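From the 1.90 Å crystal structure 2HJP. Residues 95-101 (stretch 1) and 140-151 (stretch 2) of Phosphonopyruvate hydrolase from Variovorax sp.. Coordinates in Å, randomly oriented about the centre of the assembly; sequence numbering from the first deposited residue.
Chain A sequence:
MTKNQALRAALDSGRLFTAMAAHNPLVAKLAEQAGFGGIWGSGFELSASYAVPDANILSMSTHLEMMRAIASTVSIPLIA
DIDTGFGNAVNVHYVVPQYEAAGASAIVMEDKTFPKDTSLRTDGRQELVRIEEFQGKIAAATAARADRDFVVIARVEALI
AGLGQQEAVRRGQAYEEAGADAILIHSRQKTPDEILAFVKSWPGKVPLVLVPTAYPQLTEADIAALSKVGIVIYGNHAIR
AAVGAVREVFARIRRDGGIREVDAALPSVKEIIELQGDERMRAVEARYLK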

ATOM      1  N   VAL A  95      13.025   1.029 -11.011  1.00 17.45           N
ATOM      2  CA  VAL A  95      13.005   1.167  -9.589  1.00 18.72           C
ATOM      3  C   VAL A  95      13.689   2.438  -9.063  1.00 18.15           C
ATOM      4  O   VAL A  95      13.157   3.077  -8.217  1.00 17.23           O
ATOM      5  CB  VAL A  95      13.682  -0.118  -8.976  1.00 21.22           C
ATOM      6  CG1 VAL A  95      14.346   0.190  -7.731  1.00 24.27           C
ATOM      7  CG2 VAL A  95      12.621  -1.142  -8.731  1.00 23.95           C
ATOM      8  N   VAL A  96      14.840   2.805  -9.612  1.00 16.54           N
ATOM      9  CA  VAL A  96      15.593   3.982  -9.129  1.00 16.72           C
ATOM     10  C   VAL A  96      14.827   5.314  -9.103  1.00 18.89           C
ATOM     11  O   VAL A  96      14.801   6.011  -8.077  1.00 17.33           O
ATOM     12  CB  VAL A  96      16.993   4.043  -9.889  1.00 18.34           C
ATOM     13  CG1 VAL A  96      17.663   5.424  -9.686  1.00 16.73           C
ATOM     14  CG2 VAL A  96      17.902   2.892  -9.274  1.00 14.72           C
ATOM     15  N   PRO A  97      14.112   5.636 -10.176  1.00 18.11           N
ATOM     16  CA  PRO A  97      13.356   6.884 -10.200  1.00 18.44           C
ATOM     17  C   PRO A  97      12.269   6.857  -9.079  1.00 18.16           C
ATOM     18  O   PRO A  97      11.900   7.895  -8.574  1.00 19.61           O
ATOM     19  CB  PRO A  97      12.741   6.913 -11.633  1.00 18.72           C
ATOM     20  CG  PRO A  97      13.654   6.019 -12.434  1.00 17.95           C
ATOM     21  CD  PRO A  97      14.075   4.926 -11.458  1.00 19.27           C
ATOM     22  N   GLN A  98      11.764   5.681  -8.711  1.00 15.01           N
ATOM     23  CA  GLN A  98      10.785   5.644  -7.608  1.00 16.62           C
ATOM     24  C   GLN A  98      11.401   5.986  -6.261  1.00 15.58           C
ATOM     25  O   GLN A  98      10.810   6.745  -5.504  1.00 14.73           O
ATOM     26  CB  GLN A  98      10.098   4.298  -7.512  1.00 17.40           C
ATOM     27  CG  GLN A  98       9.175   4.076  -8.679  1.00 17.65           C
ATOM     28  CD  GLN A  98       8.620   2.674  -8.659  1.00 22.15           C
ATOM     29  OE1 GLN A  98       9.123   1.750  -9.356  1.00 24.99           O
ATOM     30  NE2 GLN A  98       7.612   2.483  -7.852  1.00 21.21           N
ATOM     31  N   TYR A  99      12.596   5.473  -6.006  1.00 15.43           N
ATOM     32  CA  TYR A  99      13.322   5.789  -4.750  1.00 18.36           C
ATOM     33  C   TYR A  99      13.708   7.287  -4.736  1.00 17.33           C
ATOM     34  O   TYR A  99      13.511   7.984  -3.739  1.00 16.57           O
ATOM     35  CB  TYR A  99      14.530   4.895  -4.605  1.00 18.21           C
ATOM     36  CG  TYR A  99      14.160   3.619  -3.935  1.00 17.29           C
ATOM     37  CD1 TYR A  99      14.134   3.532  -2.536  1.00 16.47           C
ATOM     38  CD2 TYR A  99      13.727   2.503  -4.694  1.00 16.09           C
ATOM     39  CE1 TYR A  99      13.655   2.350  -1.887  1.00 15.45           C
ATOM     40  CE2 TYR A  99      13.258   1.309  -4.043  1.00 17.09           C
ATOM     41  CZ  TYR A  99      13.234   1.237  -2.645  1.00 18.07           C
ATOM     42  OH  TYR A  99      12.916   0.003  -2.052  1.00 15.65           O
ATOM     43  N   GLU A 100      14.179   7.798  -5.877  1.00 17.02           N
ATOM     44  CA  GLU A 100      14.492   9.239  -5.984  1.00 17.25           C
ATOM     45  C   GLU A 100      13.241  10.080  -5.730  1.00 17.74           C
ATOM     46  O   GLU A 100      13.233  10.994  -4.887  1.00 16.71           O
ATOM     47  CB  GLU A 100      15.044   9.577  -7.377  1.00 17.90           C
ATOM     48  CG  GLU A 100      15.527  11.041  -7.468  1.00 21.11           C
ATOM     49  CD  GLU A 100      16.244  11.323  -8.792  1.00 20.49           C
ATOM     50  OE1 GLU A 100      16.167  10.480  -9.706  1.00 25.63           O
ATOM     51  OE2 GLU A 100      16.868  12.390  -8.936  1.00 24.61           O
ATOM     52  N   ALA A 101      12.147   9.724  -6.399  1.00 18.17           N
ATOM     53  CA  ALA A 101      10.910  10.457  -6.199  1.00 18.64           C
ATOM     54  C   ALA A 101      10.417  10.324  -4.756  1.00 18.99           C
ATOM     55  O   ALA A 101       9.771  11.275  -4.266  1.00 17.68           O
ATOM     56  CB  ALA A 101       9.830   9.978  -7.175  1.00 17.85           C
ATOM     57  N   ALA A 140      22.574   1.521 -15.518  1.00 18.48           N
ATOM     58  CA  ALA A 140      21.101   1.734 -15.605  1.00 16.36           C
ATOM     59  C   ALA A 140      20.637   2.671 -14.465  1.00 17.56           C
ATOM     60  O   ALA A 140      19.738   3.518 -14.680  1.00 17.07           O
ATOM     61  CB  ALA A 140      20.328   0.379 -15.504  1.00 15.90           C
ATOM     62  N   ALA A 141      21.214   2.513 -13.262  1.00 16.47           N
ATOM     63  CA  ALA A 141      20.825   3.330 -12.145  1.00 15.96           C
ATOM     64  C   ALA A 141      21.227   4.761 -12.376  1.00 17.42           C
ATOM     65  O   ALA A 141      20.413   5.672 -12.133  1.00 16.16           O
ATOM     66  CB  ALA A 141      21.449   2.820 -10.812  1.00 17.08           C
ATOM     67  N   THR A 142      22.482   4.985 -12.811  1.00 16.25           N
ATOM     68  CA  THR A 142      22.898   6.357 -13.064  1.00 18.32           C
ATOM     69  C   THR A 142      22.181   6.979 -14.254  1.00 18.86           C
ATOM     70  O   THR A 142      21.980   8.190 -14.279  1.00 18.15           O
ATOM     71  CB  THR A 142      24.434   6.529 -13.250  1.00 19.03           C
ATOM     72  OG1 THR A 142      24.875   5.762 -14.396  1.00 19.63           O
ATOM     73  CG2 THR A 142      25.176   6.101 -11.938  1.00 18.09           C
ATOM     74  N   ALA A 143      21.813   6.166 -15.242  1.00 19.80           N
ATOM     75  CA  ALA A 143      21.039   6.670 -16.411  1.00 18.49           C
ATOM     76  C   ALA A 143      19.596   7.058 -15.952  1.00 19.73           C
ATOM     77  O   ALA A 143      19.007   8.044 -16.422  1.00 17.74           O
ATOM     78  CB  ALA A 143      20.915   5.545 -17.514  1.00 17.98           C
ATOM     79  N   ALA A 144      19.027   6.272 -15.046  1.00 18.02           N
ATOM     80  CA  ALA A 144      17.652   6.504 -14.590  1.00 19.13           C
ATOM     81  C   ALA A 144      17.432   7.686 -13.630  1.00 20.27           C
ATOM     82  O   ALA A 144      16.331   8.230 -13.573  1.00 21.75           O
ATOM     83  CB  ALA A 144      17.095   5.199 -13.952  1.00 17.16           C
ATOM     84  N   ARG A 145      18.455   8.099 -12.887  1.00 20.14           N
ATOM     85  CA  ARG A 145      18.283   9.188 -11.944  1.00 20.56           C
ATOM     86  C   ARG A 145      18.041  10.514 -12.671  1.00 21.07           C
ATOM     87  O   ARG A 145      18.590  10.722 -13.747  1.00 20.29           O
ATOM     88  CB  ARG A 145      19.518   9.327 -11.013  1.00 21.23           C
ATOM     89  CG  ARG A 145      20.675  10.067 -11.540  1.00 22.85           C
ATOM     90  CD  ARG A 145      21.965  10.185 -10.611  1.00 21.80           C
ATOM     91  NE  ARG A 145      23.161  10.107 -11.485  1.00 22.73           N
ATOM     92  CZ  ARG A 145      24.397   9.811 -11.076  1.00 23.82           C
ATOM     93  NH1 ARG A 145      24.673   9.563  -9.778  1.00 20.99           N
ATOM     94  NH2 ARG A 145      25.361   9.684 -11.985  1.00 21.54           N
ATOM     95  N   ALA A 146      17.215  11.375 -12.091  1.00 20.16           N
ATOM     96  CA  ALA A 146      16.912  12.687 -12.687  1.00 21.37           C
ATOM     97  C   ALA A 146      17.887  13.727 -12.202  1.00 22.49           C
ATOM     98  O   ALA A 146      18.466  14.469 -13.002  1.00 22.95           O
ATOM     99  CB  ALA A 146      15.474  13.160 -12.338  1.00 20.98           C
ATOM    100  N   ASP A 147      18.074  13.818 -10.891  1.00 21.22           N
ATOM    101  CA  ASP A 147      18.964  14.827 -10.347  1.00 21.28           C
ATOM    102  C   ASP A 147      20.401  14.250 -10.343  1.00 22.48           C
ATOM    103  O   ASP A 147      20.617  13.255  -9.697  1.00 23.50           O
ATOM    104  CB  ASP A 147      18.461  15.168  -8.915  1.00 22.79           C
ATOM    105  CG  ASP A 147      19.404  16.073  -8.148  1.00 22.00           C
ATOM    106  OD1 ASP A 147      20.459  16.448  -8.677  1.00 23.76           O
ATOM    107  OD2 ASP A 147      19.087  16.415  -6.996  1.00 24.79           O
ATOM    108  N   ARG A 148      21.389  14.853 -11.037  1.00 21.13           N
ATOM    109  CA  ARG A 148      22.727  14.286 -11.022  1.00 22.23           C
ATOM    110  C   ARG A 148      23.346  14.180  -9.620  1.00 22.78           C
ATOM    111  O   ARG A 148      24.283  13.396  -9.433  1.00 21.76           O
ATOM    112  CB  ARG A 148      23.703  15.058 -11.982  1.00 23.57           C
ATOM    113  N   ASP A 149      22.850  14.969  -8.648  1.00 20.70           N
ATOM    114  CA  ASP A 149      23.393  14.916  -7.299  1.00 22.19           C
ATOM    115  C   ASP A 149      23.011  13.655  -6.527  1.00 22.40           C
ATOM    116  O   ASP A 149      23.655  13.340  -5.563  1.00 21.43           O
ATOM    117  CB  ASP A 149      22.952  16.107  -6.460  1.00 22.30           C
ATOM    118  CG  ASP A 149      23.509  17.427  -6.985  1.00 27.34           C
ATOM    119  OD1 ASP A 149      24.607  17.397  -7.545  1.00 25.86           O
ATOM    120  OD2 ASP A 149      22.836  18.477  -6.811  1.00 28.44           O
ATOM    121  N   PHE A 150      21.946  12.974  -6.944  1.00 22.27           N
ATOM    122  CA  PHE A 150      21.484  11.734  -6.299  1.00 21.61           C
ATOM    123  C   PHE A 150      22.667  10.761  -6.436  1.00 21.92           C
ATOM    124  O   PHE A 150      23.231  10.655  -7.499  1.00 22.63           O
ATOM    125  CB  PHE A 150      20.310  11.180  -7.088  1.00 19.35           C
ATOM    126  CG  PHE A 150      19.807   9.837  -6.606  1.00 20.68           C
ATOM    127  CD1 PHE A 150      18.805   9.760  -5.600  1.00 20.46           C
ATOM    128  CD2 PHE A 150      20.221   8.660  -7.235  1.00 18.45           C
ATOM    129  CE1 PHE A 150      18.222   8.512  -5.248  1.00 20.76           C
ATOM    130  CE2 PHE A 150      19.641   7.423  -6.888  1.00 21.11           C
ATOM    131  CZ  PHE A 150      18.642   7.360  -5.895  1.00 19.85           C
ATOM    132  N   VAL A 151      22.954  10.003  -5.388  1.00 19.64           N
ATOM    133  CA  VAL A 151      24.120   9.150  -5.311  1.00 18.53           C
ATOM    134  C   VAL A 151      23.904   7.673  -5.488  1.00 19.04           C
ATOM    135  O   VAL A 151      23.072   7.095  -4.810  1.00 18.59           O
ATOM    136  CB  VAL A 151      24.785   9.405  -3.902  1.00 18.67           C
ATOM    137  CG1 VAL A 151      25.921   8.474  -3.643  1.00 17.97           C
ATOM    138  CG2 VAL A 151      25.200  10.863  -3.838  1.00 18.85           C
TER

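A single carboxylate, that of Glu100, holds the chain just where the second helix gives out. Its two oxygens take two consecutive backbone amides: Ala146 N donates to Glu100 OE1 at 2.8 Å and Asp147 N to Glu100 OE2 at 2.7 Å, with N-H...O angles of 172° and 166°. The bonds are short and nearly straight, and they join the stretches. Both donors are main-chain atoms, so the recognition reads the course of the backbone rather than the identity of the side chains of Ala146 and Asp147.

The reach that makes this possible comes from an extended side chain. Glu100 leaves its helix toward the other stretch with chi1 and chi2 both t (-174° and 172°), which carries the carboxylate out to the segment following Ala144. Arg145 is the first residue there to leave helical phi/psi, at -68/145, and the amides of the next two residues meet the acid. Close packing accompanies the polar contact: Glu100 OE1 lies 3.3 Å from Arg145 CA, and Glu100 OE2 comes within 3.2 Å of Asp147 CB.

The loop also organises itself. Asp147 to Phe150 form a type I turn, closed by Phe150 N to Asp147 O at 3.1 Å, and the Asp147 side chain adds a bond of its own, accepting Asp149 N on OD1 at 2.8 Å. Arg145, whose side-chain end leads away from the first helix, donates from NH1 to Phe150 O at 2.9 Å, tying the start of the loop to the end of the turn. The turn thus brings Phe150 back against the first helix, its CA-to-CB bond pointing toward it. Its ring meets two residues one helical turn apart, both obliquely: Phe150 CE1 is 3.9 Å from Glu100 CA, and Phe150 CE2 is 4.0 Å from Val96 CG1. The same glutamate that binds the loop through its carboxylate therefore offers its backbone end to the aromatic ring.

Val96, buried and directed toward the partner, links this ring to the helix-helix part of the contact. Its CG2 packs on Ala141 CB at 3.9 Å, its CB lies 4.2 Å from Ala144 CB, and its CG1 approaches Ala141 O at 3.7 Å. Beside it, Pro97 CG rests 3.8 Å from Ala144 CB and 3.7 Å from Ala144 O. The first helix is kinked here: proline has no amide hydrogen to give, and Gln98 N makes only a weak bond, to Val95 O.

The helix axes cross at -51° and come no closer than 9.0 Å, yet Pro97 CA and Arg145 CA are 5.7 Å apart and Val96 CA and Ala141 CA 6.1 Å. On the second helix the contacting side chains are methyl groups, which let Val96 and Pro97 lie close to its backbone. The rule to take from 391 Å² of buried surface is compact: alanines on one helix under a valine and a proline of the other, an aromatic ring returned by a turn, and one extended acid reading two free amides.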